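Local coordinates for binary enterotoxin of Clostridium perfringens component a (Clostridium perfringens, PDB 5H03), which binds NAD(+) and NADH and is probably the actin-modifying ADP-ribosyltransferase component of a clostridial binary enterotoxin, at residues A[211-216]-A[292-297]. Residues are numbered along the deposited sequence; the frame is centred on the assembly and turned at random.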
# COMPACT_ATOMS: atom_id res chain seq x y z
N GLN A 211 -0.27 2.75 8.79
CA GLN A 211 -1.71 2.55 8.71
C GLN A 211 -2.09 1.08 8.98
O GLN A 211 -1.27 0.16 8.85
CB GLN A 211 -2.29 2.99 7.36
CG GLN A 211 -1.39 2.98 6.15
CD GLN A 211 -2.06 3.62 4.95
OE1 GLN A 211 -3.04 4.37 5.08
NE2 GLN A 211 -1.51 3.36 3.76
N LEU A 212 -3.36 0.89 9.37
CA LEU A 212 -3.89 -0.43 9.64
C LEU A 212 -3.98 -1.20 8.33
O LEU A 212 -4.64 -0.75 7.39
CB LEU A 212 -5.27 -0.33 10.29
CG LEU A 212 -5.88 -1.60 10.91
CD1 LEU A 212 -4.84 -2.35 11.72
CD2 LEU A 212 -7.07 -1.23 11.76
N ASN A 213 -3.30 -2.36 8.26
CA ASN A 213 -3.25 -3.18 7.04
C ASN A 213 -2.83 -4.59 7.46
O ASN A 213 -1.64 -4.87 7.60
CB ASN A 213 -2.25 -2.57 6.04
CG ASN A 213 -2.16 -3.35 4.74
OD1 ASN A 213 -2.77 -4.40 4.59
ND2 ASN A 213 -1.39 -2.82 3.76
N PHE A 214 -3.82 -5.48 7.61
CA PHE A 214 -3.55 -6.80 8.20
C PHE A 214 -2.76 -7.72 7.27
O PHE A 214 -2.06 -8.60 7.77
CB PHE A 214 -4.86 -7.46 8.61
CG PHE A 214 -5.64 -6.68 9.63
CD1 PHE A 214 -5.21 -6.63 10.95
CD2 PHE A 214 -6.78 -5.99 9.28
CE1 PHE A 214 -5.91 -5.91 11.88
CE2 PHE A 214 -7.49 -5.27 10.23
CZ PHE A 214 -7.05 -5.23 11.52
N GLU A 215 -2.83 -7.52 5.96
CA GLU A 215 -2.12 -8.33 4.96
C GLU A 215 -2.49 -9.81 5.07
O GLU A 215 -3.57 -10.17 4.60
CB GLU A 215 -0.59 -8.08 5.02
CG GLU A 215 -0.27 -6.70 4.46
CD GLU A 215 1.21 -6.32 4.34
OE1 GLU A 215 2.08 -6.84 5.08
OE2 GLU A 215 1.50 -5.44 3.49
N ASN A 216 -1.66 -10.67 5.68
CA ASN A 216 -2.01 -12.08 5.89
C ASN A 216 -2.45 -12.42 7.31
O ASN A 216 -2.78 -13.58 7.58
CB ASN A 216 -0.86 -13.01 5.53
CG ASN A 216 -0.25 -12.68 4.22
OD1 ASN A 216 0.99 -12.64 4.08
ND2 ASN A 216 -1.10 -12.46 3.22
N ASP A 292 -8.38 4.73 9.56
CA ASP A 292 -7.93 4.41 8.21
C ASP A 292 -7.52 2.94 8.14
O ASP A 292 -6.85 2.42 9.04
CB ASP A 292 -6.73 5.28 7.82
CG ASP A 292 -7.04 6.76 7.77
OD1 ASP A 292 -8.21 7.18 7.90
OD2 ASP A 292 -6.08 7.52 7.59
N ILE A 293 -7.95 2.27 7.08
CA ILE A 293 -7.63 0.86 6.89
C ILE A 293 -7.43 0.58 5.41
O ILE A 293 -8.10 1.16 4.55
CB ILE A 293 -8.72 -0.07 7.49
CG1 ILE A 293 -8.29 -1.55 7.42
CG2 ILE A 293 -10.07 0.15 6.79
CD1 ILE A 293 -9.25 -2.50 8.21
N ILE A 294 -6.51 -0.32 5.11
CA ILE A 294 -6.29 -0.77 3.74
C ILE A 294 -7.15 -2.00 3.44
O ILE A 294 -7.15 -2.97 4.21
CB ILE A 294 -4.80 -1.08 3.51
CG1 ILE A 294 -3.94 0.12 3.97
CG2 ILE A 294 -4.57 -1.48 2.08
CD1 ILE A 294 -4.29 1.40 3.26
N THR A 295 -7.89 -1.96 2.33
CA THR A 295 -8.66 -3.10 1.88
C THR A 295 -8.24 -3.48 0.46
O THR A 295 -7.52 -2.74 -0.23
CB THR A 295 -10.17 -2.84 1.94
OG1 THR A 295 -10.54 -1.84 0.99
CG2 THR A 295 -10.55 -2.42 3.32
N TYR A 296 -8.66 -4.68 0.05
CA TYR A 296 -8.21 -5.26 -1.21
C TYR A 296 -9.39 -5.77 -2.02
O TYR A 296 -10.42 -6.19 -1.47
CB TYR A 296 -7.24 -6.40 -0.97
CG TYR A 296 -6.05 -6.03 -0.14
CD1 TYR A 296 -6.11 -6.04 1.26
CD2 TYR A 296 -4.83 -5.69 -0.74
CE1 TYR A 296 -5.00 -5.71 2.01
CE2 TYR A 296 -3.73 -5.37 -0.01
CZ TYR A 296 -3.81 -5.37 1.36
OH TYR A 296 -2.70 -5.06 2.08
N ARG A 297 -9.23 -5.73 -3.33
CA ARG A 297 -10.21 -6.29 -4.23
C ARG A 297 -9.47 -6.80 -5.46
O ARG A 297 -8.61 -6.09 -6.01
CB ARG A 297 -11.26 -5.23 -4.61
CG ARG A 297 -12.27 -5.77 -5.56
CD ARG A 297 -13.44 -4.85 -5.77
NE ARG A 297 -14.15 -5.32 -6.96
CZ ARG A 297 -15.01 -6.33 -6.97
NH1 ARG A 297 -15.29 -7.00 -5.86
NH2 ARG A 297 -15.61 -6.67 -8.10
O HOH W 1 -4.56 3.52 10.17
O HOH W 2 -6.13 -4.59 6.19
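N213 and Y296 meet through their polar ends. The Y296 hydroxyl OH donates to N213 OD1 at 2.6 Å. OD1 lies at the edge of the tyrosine ring, and the hydroxyl reaches it in the carbonyl plane, on a lone pair. The amide and ring planes are turned 45° apart. N213 has CG anti to its own N (chi1 -179°), which lays the amide over I294, with CG 3.7 Å from I294 CB. The same OD1 also receives a weak bond from E215 N, within the loop. I294 is the tightly packed part, set against N213 and Q211. Its CD1 touches the Q211 amide, 3.4 Å from NE2, and I134 of strand 132-134 packs on both residues. Q211 OE1 accepts a hydrogen bond from N132 ND2. The one direct backbone bond runs from I294 N to L212 O, 3.0 Å and fairly straight. The looser part is the backbone on either side of it, joined through water. One water links L212 N to D292 O, and another links F214 N to I294 O. F214 CE2 adds a lighter apolar touch, 3.9 Å from I293 CD1, with W224 of helix 218-234 beside both residues. The loop between the two ADP-ribosyltransferase-like halves thus rests on outer strand 293-299, which carries R297 of the NAD(+) site. Two direct hydrogen bonds and two water bridges tie them, consistent with a partly hydrated domain junction.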